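Local coordinates for DNA excision repair protein ERCC-6-like (Homo sapiens, PDB 5JNO) that acts as an ATP-dependent DNA translocase that senses tension on catenated DNA in anaphase, here represented by its N-terminal TPR fragment, at residues Q8-K20 with L34-V47. Numbering follows the deposited sequence.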
ATOM      1  N   GLN B   8       4.698   2.029 -10.741  1.00 46.90           N
ATOM      2  CA  GLN B   8       3.994   0.809 -10.401  1.00 47.77           C
ATOM      3  C   GLN B   8       2.830   1.095  -9.450  1.00 49.14           C
ATOM      4  O   GLN B   8       1.711   0.665  -9.705  1.00 49.39           O
ATOM      5  CB  GLN B   8       4.952  -0.210  -9.793  1.00 49.88           C
ATOM      6  CG  GLN B   8       5.917  -0.796 -10.809  1.00 52.37           C
ATOM      7  CD  GLN B   8       7.003  -1.679 -10.187  1.00 62.16           C
ATOM      8  OE1 GLN B   8       7.553  -1.403  -9.111  1.00 59.63           O
ATOM      9  NE2 GLN B   8       7.334  -2.753 -10.888  1.00 70.87           N
ATOM     10  N   ALA B   9       3.085   1.857  -8.383  1.00 45.89           N
ATOM     11  CA  ALA B   9       2.050   2.151  -7.411  1.00 43.81           C
ATOM     12  C   ALA B   9       0.872   2.804  -8.073  1.00 45.17           C
ATOM     13  O   ALA B   9      -0.283   2.453  -7.777  1.00 41.24           O
ATOM     14  CB  ALA B   9       2.563   3.017  -6.276  1.00 44.66           C
ATOM     15  N   ALA B  10       1.160   3.751  -8.968  1.00 44.65           N
ATOM     16  CA  ALA B  10       0.095   4.509  -9.628  1.00 45.63           C
ATOM     17  C   ALA B  10      -0.803   3.588 -10.453  1.00 46.19           C
ATOM     18  O   ALA B  10      -2.015   3.706 -10.391  1.00 46.62           O
ATOM     19  CB  ALA B  10       0.672   5.630 -10.481  1.00 45.10           C
ATOM     20  N   HIS B  11      -0.188   2.680 -11.201  1.00 48.32           N
ATOM     21  CA  HIS B  11      -0.915   1.693 -12.002  1.00 51.60           C
ATOM     22  C   HIS B  11      -1.704   0.726 -11.127  1.00 48.90           C
ATOM     23  O   HIS B  11      -2.887   0.485 -11.388  1.00 45.25           O
ATOM     24  CB  HIS B  11       0.051   0.907 -12.885  1.00 56.27           C
ATOM     25  CG  HIS B  11       0.520   1.671 -14.078  1.00 62.01           C
ATOM     26  ND1 HIS B  11      -0.354   2.232 -14.986  1.00 74.53           N
ATOM     27  CD2 HIS B  11       1.762   1.955 -14.523  1.00 66.02           C
ATOM     28  CE1 HIS B  11       0.332   2.843 -15.932  1.00 74.78           C
ATOM     29  NE2 HIS B  11       1.619   2.699 -15.667  1.00 71.16           N
ATOM     30  N   TYR B  12      -1.053   0.206 -10.079  1.00 45.67           N
ATOM     31  CA  TYR B  12      -1.716  -0.621  -9.087  1.00 44.37           C
ATOM     32  C   TYR B  12      -2.964   0.060  -8.532  1.00 48.72           C
ATOM     33  O   TYR B  12      -4.071  -0.520  -8.577  1.00 45.93           O
ATOM     34  CB  TYR B  12      -0.786  -1.017  -7.968  1.00 44.54           C
ATOM     35  CG  TYR B  12      -1.481  -1.744  -6.843  1.00 46.77           C
ATOM     36  CD1 TYR B  12      -1.685  -3.135  -6.891  1.00 48.27           C
ATOM     37  CD2 TYR B  12      -1.962  -1.054  -5.733  1.00 47.34           C
ATOM     38  CE1 TYR B  12      -2.351  -3.811  -5.865  1.00 46.34           C
ATOM     39  CE2 TYR B  12      -2.637  -1.722  -4.705  1.00 48.94           C
ATOM     40  CZ  TYR B  12      -2.827  -3.107  -4.783  1.00 47.76           C
ATOM     41  OH  TYR B  12      -3.486  -3.755  -3.770  1.00 49.56           O
ATOM     42  N   LEU B  13      -2.802   1.290  -8.068  1.00 43.52           N
ATOM     43  CA  LEU B  13      -3.912   2.009  -7.469  1.00 46.53           C
ATOM     44  C   LEU B  13      -5.054   2.345  -8.449  1.00 47.54           C
ATOM     45  O   LEU B  13      -6.212   2.323  -8.063  1.00 48.97           O
ATOM     46  CB  LEU B  13      -3.437   3.269  -6.746  1.00 44.70           C
ATOM     47  CG  LEU B  13      -2.586   3.033  -5.476  1.00 44.23           C
ATOM     48  CD1 LEU B  13      -1.754   4.270  -5.122  1.00 46.13           C
ATOM     49  CD2 LEU B  13      -3.447   2.669  -4.286  1.00 41.84           C
ATOM     50  N   ARG B  14      -4.739   2.684  -9.684  1.00 48.62           N
ATOM     51  CA  ARG B  14      -5.769   3.017 -10.665  1.00 55.06           C
ATOM     52  C   ARG B  14      -6.546   1.719 -10.994  1.00 53.86           C
ATOM     53  O   ARG B  14      -7.767   1.740 -11.052  1.00 53.73           O
ATOM     54  CB  ARG B  14      -5.135   3.651 -11.924  1.00 61.31           C
ATOM     55  CG  ARG B  14      -6.058   3.916 -13.120  1.00 68.02           C
ATOM     56  CD  ARG B  14      -5.263   4.416 -14.335  1.00 77.43           C
ATOM     57  NE  ARG B  14      -4.597   5.712 -14.071  1.00 90.81           N
ATOM     58  CZ  ARG B  14      -3.280   5.932 -13.870  1.00 98.92           C
ATOM     59  NH1 ARG B  14      -2.367   4.944 -13.915  1.00 97.45           N
ATOM     60  NH2 ARG B  14      -2.858   7.185 -13.621  1.00 93.27           N
ATOM     61  N   TYR B  15      -5.820   0.610 -11.163  1.00 50.37           N
ATOM     62  CA  TYR B  15      -6.422  -0.700 -11.424  1.00 50.63           C
ATOM     63  C   TYR B  15      -7.398  -1.120 -10.349  1.00 50.46           C
ATOM     64  O   TYR B  15      -8.512  -1.526 -10.671  1.00 51.69           O
ATOM     65  CB  TYR B  15      -5.368  -1.799 -11.623  1.00 47.83           C
ATOM     66  CG  TYR B  15      -4.541  -1.653 -12.885  1.00 50.37           C
ATOM     67  CD1 TYR B  15      -5.070  -1.080 -14.054  1.00 58.67           C
ATOM     68  CD2 TYR B  15      -3.225  -2.117 -12.926  1.00 53.68           C
ATOM     69  CE1 TYR B  15      -4.313  -0.972 -15.210  1.00 62.66           C
ATOM     70  CE2 TYR B  15      -2.448  -1.983 -14.067  1.00 55.15           C
ATOM     71  CZ  TYR B  15      -2.999  -1.417 -15.200  1.00 64.25           C
ATOM     72  OH  TYR B  15      -2.248  -1.316 -16.333  1.00 72.15           O
ATOM     73  N   VAL B  16      -7.016  -0.991  -9.086  1.00 46.07           N
ATOM     74  CA  VAL B  16      -7.923  -1.328  -7.983  1.00 46.55           C
ATOM     75  C   VAL B  16      -9.116  -0.389  -7.958  1.00 49.11           C
ATOM     76  O   VAL B  16     -10.233  -0.854  -7.773  1.00 48.82           O
ATOM     77  CB  VAL B  16      -7.215  -1.327  -6.598  1.00 47.56           C
ATOM     78  CG1 VAL B  16      -8.193  -1.455  -5.430  1.00 45.01           C
ATOM     79  CG2 VAL B  16      -6.213  -2.461  -6.552  1.00 49.07           C
ATOM     80  N   LYS B  17      -8.890   0.918  -8.119  1.00 49.04           N
ATOM     81  CA  LYS B  17     -10.006   1.856  -8.130  1.00 52.51           C
ATOM     82  C   LYS B  17     -11.052   1.454  -9.204  1.00 52.65           C
ATOM     83  O   LYS B  17     -12.248   1.452  -8.934  1.00 52.63           O
ATOM     84  CB  LYS B  17      -9.540   3.278  -8.396  1.00 53.91           C
ATOM     85  CG  LYS B  17     -10.655   4.314  -8.279  1.00 59.75           C
ATOM     86  CD  LYS B  17     -10.261   5.658  -8.882  1.00 71.38           C
ATOM     87  CE  LYS B  17     -11.253   6.780  -8.538  1.00 80.36           C
ATOM     88  NZ  LYS B  17     -10.891   7.530  -7.294  1.00 85.53           N
ATOM     89  N   GLU B  18     -10.570   1.138 -10.400  1.00 52.99           N
ATOM     90  CA  GLU B  18     -11.438   0.808 -11.547  1.00 59.84           C
ATOM     91  C   GLU B  18     -12.068  -0.573 -11.410  1.00 58.93           C
ATOM     92  O   GLU B  18     -13.212  -0.766 -11.812  1.00 59.51           O
ATOM     93  CB  GLU B  18     -10.676   0.917 -12.870  1.00 58.06           C
ATOM     94  CG  GLU B  18     -10.491   2.363 -13.314  1.00 63.19           C
ATOM     95  CD  GLU B  18      -9.395   2.558 -14.350  1.00 66.22           C
ATOM     96  OE1 GLU B  18      -8.764   1.562 -14.770  1.00 65.78           O
ATOM     97  OE2 GLU B  18      -9.149   3.728 -14.735  1.00 69.42           O
ATOM     98  N   ALA B  19     -11.331  -1.520 -10.831  1.00 58.62           N
ATOM     99  CA  ALA B  19     -11.884  -2.843 -10.553  1.00 58.03           C
ATOM    100  C   ALA B  19     -13.033  -2.774  -9.554  1.00 59.19           C
ATOM    101  O   ALA B  19     -14.033  -3.478  -9.722  1.00 56.39           O
ATOM    102  CB  ALA B  19     -10.812  -3.804 -10.082  1.00 53.73           C
ATOM    103  N   LYS B  20     -12.905  -1.912  -8.541  1.00 57.09           N
ATOM    104  CA  LYS B  20     -14.005  -1.680  -7.603  1.00 59.50           C
ATOM    105  C   LYS B  20     -15.232  -1.059  -8.273  1.00 60.95           C
ATOM    106  O   LYS B  20     -16.345  -1.481  -8.001  1.00 57.63           O
ATOM    107  CB  LYS B  20     -13.565  -0.819  -6.429  1.00 60.01           C
ATOM    108  CG  LYS B  20     -12.689  -1.592  -5.470  1.00 63.46           C
ATOM    109  CD  LYS B  20     -12.211  -0.715  -4.342  1.00 69.74           C
ATOM    110  CE  LYS B  20     -11.337  -1.514  -3.389  1.00 75.84           C
ATOM    111  NZ  LYS B  20     -10.955  -0.688  -2.207  1.00 82.19           N
ATOM    112  N   LEU B  34      -8.950  -6.326 -14.351  1.00 56.73           N
ATOM    113  CA  LEU B  34      -8.243  -5.243 -13.629  1.00 58.00           C
ATOM    114  C   LEU B  34      -7.607  -5.684 -12.297  1.00 56.64           C
ATOM    115  O   LEU B  34      -6.409  -5.428 -12.069  1.00 55.02           O
ATOM    116  CB  LEU B  34      -9.160  -4.045 -13.402  1.00 57.48           C
ATOM    117  CG  LEU B  34      -9.592  -3.311 -14.669  1.00 60.02           C
ATOM    118  CD1 LEU B  34     -10.696  -2.323 -14.330  1.00 63.30           C
ATOM    119  CD2 LEU B  34      -8.426  -2.595 -15.335  1.00 63.39           C
ATOM    120  N   PHE B  35      -8.371  -6.369 -11.442  1.00 52.29           N
ATOM    121  CA  PHE B  35      -7.779  -6.982 -10.256  1.00 51.70           C
ATOM    122  C   PHE B  35      -6.571  -7.858 -10.585  1.00 56.10           C
ATOM    123  O   PHE B  35      -5.623  -7.890  -9.819  1.00 59.03           O
ATOM    124  CB  PHE B  35      -8.785  -7.785  -9.429  1.00 51.63           C
ATOM    125  CG  PHE B  35      -9.734  -6.937  -8.622  1.00 52.30           C
ATOM    126  CD1 PHE B  35      -9.258  -5.968  -7.717  1.00 52.97           C
ATOM    127  CD2 PHE B  35     -11.120  -7.138  -8.706  1.00 51.86           C
ATOM    128  CE1 PHE B  35     -10.152  -5.200  -6.960  1.00 53.09           C
ATOM    129  CE2 PHE B  35     -12.015  -6.371  -7.954  1.00 51.31           C
ATOM    130  CZ  PHE B  35     -11.535  -5.405  -7.081  1.00 54.50           C
ATOM    131  N   ASN B  36      -6.583  -8.560 -11.710  1.00 54.75           N
ATOM    132  CA  ASN B  36      -5.422  -9.380 -12.073  1.00 56.31           C
ATOM    133  C   ASN B  36      -4.202  -8.598 -12.469  1.00 54.71           C
ATOM    134  O   ASN B  36      -3.093  -9.022 -12.174  1.00 57.13           O
ATOM    135  CB  ASN B  36      -5.772 -10.357 -13.195  1.00 60.95           C
ATOM    136  CG  ASN B  36      -6.354 -11.629 -12.654  1.00 62.93           C
ATOM    137  OD1 ASN B  36      -5.646 -12.412 -12.017  1.00 62.80           O
ATOM    138  ND2 ASN B  36      -7.645 -11.826 -12.854  1.00 64.32           N
ATOM    139  N   LEU B  37      -4.405  -7.496 -13.181  1.00 53.81           N
ATOM    140  CA  LEU B  37      -3.313  -6.589 -13.535  1.00 57.53           C
ATOM    141  C   LEU B  37      -2.694  -5.945 -12.268  1.00 54.96           C
ATOM    142  O   LEU B  37      -1.474  -5.782 -12.183  1.00 57.70           O
ATOM    143  CB  LEU B  37      -3.801  -5.510 -14.505  1.00 57.36           C
ATOM    144  CG  LEU B  37      -4.221  -6.029 -15.875  1.00 60.55           C
ATOM    145  CD1 LEU B  37      -4.976  -4.962 -16.652  1.00 61.55           C
ATOM    146  CD2 LEU B  37      -3.019  -6.524 -16.663  1.00 62.86           C
ATOM    147  N   ALA B  38      -3.540  -5.633 -11.288  1.00 53.36           N
ATOM    148  CA  ALA B  38      -3.096  -5.226  -9.951  1.00 52.13           C
ATOM    149  C   ALA B  38      -2.281  -6.302  -9.210  1.00 54.63           C
ATOM    150  O   ALA B  38      -1.192  -6.031  -8.694  1.00 55.36           O
ATOM    151  CB  ALA B  38      -4.289  -4.802  -9.112  1.00 51.37           C
ATOM    152  N   LYS B  39      -2.801  -7.521  -9.178  1.00 53.02           N
ATOM    153  CA  LYS B  39      -2.107  -8.655  -8.572  1.00 54.60           C
ATOM    154  C   LYS B  39      -0.715  -8.852  -9.159  1.00 54.46           C
ATOM    155  O   LYS B  39       0.209  -9.297  -8.454  1.00 54.52           O
ATOM    156  CB  LYS B  39      -2.926  -9.957  -8.735  1.00 58.62           C
ATOM    157  CG  LYS B  39      -2.193 -11.224  -8.313  1.00 65.47           C
ATOM    158  CD  LYS B  39      -3.118 -12.439  -8.179  1.00 75.53           C
ATOM    159  CE  LYS B  39      -3.671 -12.905  -9.529  1.00 81.32           C
ATOM    160  NZ  LYS B  39      -2.644 -13.135 -10.593  1.00 83.79           N
ATOM    161  N   ASP B  40      -0.575  -8.566 -10.450  1.00 53.09           N
ATOM    162  CA  ASP B  40       0.700  -8.745 -11.137  1.00 56.82           C
ATOM    163  C   ASP B  40       1.742  -7.728 -10.723  1.00 56.18           C
ATOM    164  O   ASP B  40       2.930  -7.999 -10.866  1.00 58.35           O
ATOM    165  CB  ASP B  40       0.542  -8.603 -12.641  1.00 61.48           C
ATOM    166  CG  ASP B  40      -0.238  -9.749 -13.283  1.00 65.62           C
ATOM    167  OD1 ASP B  40      -0.557 -10.794 -12.650  1.00 62.30           O
ATOM    168  OD2 ASP B  40      -0.523  -9.559 -14.473  1.00 69.07           O
ATOM    169  N   ILE B  41       1.304  -6.557 -10.273  1.00 54.46           N
ATOM    170  CA  ILE B  41       2.216  -5.533  -9.755  1.00 54.09           C
ATOM    171  C   ILE B  41       2.488  -5.763  -8.269  1.00 54.05           C
ATOM    172  O   ILE B  41       3.638  -5.748  -7.844  1.00 58.05           O
ATOM    173  CB  ILE B  41       1.639  -4.112  -9.968  1.00 55.61           C
ATOM    174  CG1 ILE B  41       1.406  -3.857 -11.463  1.00 53.29           C
ATOM    175  CG2 ILE B  41       2.563  -3.049  -9.356  1.00 57.16           C
ATOM    176  CD1 ILE B  41       0.595  -2.627 -11.782  1.00 52.22           C
ATOM    177  N   PHE B  42       1.440  -5.976  -7.479  1.00 54.74           N
ATOM    178  CA  PHE B  42       1.559  -5.977  -6.012  1.00 54.60           C
ATOM    179  C   PHE B  42       0.552  -6.967  -5.422  1.00 55.82           C
ATOM    180  O   PHE B  42      -0.533  -6.580  -4.976  1.00 51.12           O
ATOM    181  CB  PHE B  42       1.325  -4.549  -5.485  1.00 52.82           C
ATOM    182  CG  PHE B  42       1.641  -4.332  -4.015  1.00 52.36           C
ATOM    183  CD1 PHE B  42       1.924  -5.381  -3.127  1.00 56.00           C
ATOM    184  CD2 PHE B  42       1.625  -3.031  -3.510  1.00 56.28           C
ATOM    185  CE1 PHE B  42       2.204  -5.137  -1.796  1.00 59.01           C
ATOM    186  CE2 PHE B  42       1.916  -2.774  -2.170  1.00 56.59           C
ATOM    187  CZ  PHE B  42       2.202  -3.833  -1.315  1.00 59.51           C
ATOM    188  N   PRO B  43       0.925  -8.257  -5.401  1.00 59.25           N
ATOM    189  CA  PRO B  43      -0.048  -9.248  -4.933  1.00 62.00           C
ATOM    190  C   PRO B  43      -0.347  -9.067  -3.439  1.00 62.93           C
ATOM    191  O   PRO B  43       0.565  -8.743  -2.688  1.00 64.15           O
ATOM    192  CB  PRO B  43       0.655 -10.595  -5.213  1.00 63.75           C
ATOM    193  CG  PRO B  43       2.111 -10.275  -5.349  1.00 63.08           C
ATOM    194  CD  PRO B  43       2.182  -8.876  -5.876  1.00 59.52           C
ATOM    195  N   ASN B  44      -1.605  -9.232  -3.034  1.00 58.07           N
ATOM    196  CA  ASN B  44      -1.987  -9.182  -1.619  1.00 65.20           C
ATOM    197  C   ASN B  44      -3.328  -9.844  -1.380  1.00 67.84           C
ATOM    198  O   ASN B  44      -4.188  -9.828  -2.251  1.00 70.99           O
ATOM    199  CB  ASN B  44      -2.020  -7.733  -1.075  1.00 66.64           C
ATOM    200  CG  ASN B  44      -3.020  -6.837  -1.812  1.00 67.39           C
ATOM    201  OD1 ASN B  44      -2.735  -6.334  -2.904  1.00 71.86           O
ATOM    202  ND2 ASN B  44      -4.183  -6.617  -1.207  1.00 66.47           N
ATOM    203  N   GLU B  45      -3.490 -10.387  -0.182  1.00 72.99           N
ATOM    204  CA  GLU B  45      -4.693 -11.066   0.256  1.00 79.68           C
ATOM    205  C   GLU B  45      -5.989 -10.396  -0.202  1.00 78.44           C
ATOM    206  O   GLU B  45      -6.874 -11.085  -0.711  1.00 73.25           O
ATOM    207  CB  GLU B  45      -4.672 -11.217   1.793  1.00 93.16           C
ATOM    208  CG  GLU B  45      -5.966 -11.668   2.481  1.00104.80           C
ATOM    209  CD  GLU B  45      -6.639 -12.880   1.834  1.00118.75           C
ATOM    210  OE1 GLU B  45      -5.991 -13.618   1.060  1.00132.24           O
ATOM    211  OE2 GLU B  45      -7.841 -13.100   2.096  1.00132.01           O
ATOM    212  N   LYS B  46      -6.102  -9.079  -0.033  1.00 75.16           N
ATOM    213  CA  LYS B  46      -7.356  -8.387  -0.347  1.00 80.14           C
ATOM    214  C   LYS B  46      -7.738  -8.436  -1.834  1.00 75.79           C
ATOM    215  O   LYS B  46      -8.904  -8.647  -2.145  1.00 73.51           O
ATOM    216  CB  LYS B  46      -7.357  -6.948   0.185  1.00 86.80           C
ATOM    217  CG  LYS B  46      -7.397  -6.852   1.718  1.00103.91           C
ATOM    218  CD  LYS B  46      -8.562  -7.628   2.346  1.00108.84           C
ATOM    219  CE  LYS B  46      -8.823  -7.213   3.789  1.00114.80           C
ATOM    220  NZ  LYS B  46      -9.600  -5.947   3.889  1.00112.65           N
ATOM    221  N   VAL B  47      -6.758  -8.296  -2.725  1.00 70.26           N
ATOM    222  CA  VAL B  47      -6.985  -8.347  -4.152  1.00 67.09           C
ATOM    223  C   VAL B  47      -7.239  -9.784  -4.598  1.00 71.32           C
ATOM    224  O   VAL B  47      -8.226 -10.037  -5.282  1.00 66.26           O
ATOM    225  CB  VAL B  47      -5.820  -7.734  -4.947  1.00 68.21           C
ATOM    226  CG1 VAL B  47      -5.795  -8.219  -6.400  1.00 68.92           C
ATOM    227  CG2 VAL B  47      -5.920  -6.222  -4.898  1.00 68.63           C
TER
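Tyr12, Tyr15 and Ala19 pack against Leu34, Ala38 and Ile41 in the near-antiparallel hairpin of helix 6-25 and helix 28-41, most of which falls in TPR 1 (residues 12-45). The segments 8-20 and 34-41 cross at 154° and approach to 8.2 Å between axes, a closeness consistent with the alanines at the interface: Ala38 faces Tyr12 with CA atoms 4.9 Å apart, and Ala19 faces Leu34. Side chains interlock as knobs into holes. Tyr15 fits among Leu34, Leu37, Ala38 and Ile41; Leu37 CB covers one face of its ring, 4.0 Å from the centroid, while Ile41 CD1 meets the ring edge. In return, Ile41 enters the hole formed by Gln8, His11, Tyr12 and Tyr15: CG2 lies 3.7 Å from Gln8 CB, and CD1 reaches His11 CB and the backbone N of Tyr12. At the other end, Ala19 CB stands over the centre of the Phe35 ring, 3.3 Å from its centroid and 4° off the normal, a CH-pi contact. Leu34 adds its CB to the same methyl and its CD1 to Glu18 CB.

Tyr12 extends the contact beyond the hairpin. With CG anti to the backbone N (chi1 173°), its ring passes alongside Ala38, whose carbonyl O lies at the ring edge, 3.4 Å from Tyr12 CD1. The ring lies against Phe42 CB, and the Tyr12 OH approaches Val47 CG2; that hydroxyl is hydrogen-bonded to a polar side chain of another protein's chain. Val16 CG2 bridges Ala38 CB and Val47 CG2. After helix 28-41 the chain turns back along that helix; residues 42-47 meet helix 6-25 through Tyr12 and Val16, and helix 45-48, with Asn44 at its N-cap, lies beside the pair, while the partner chain packs on Ala9 and Ala10.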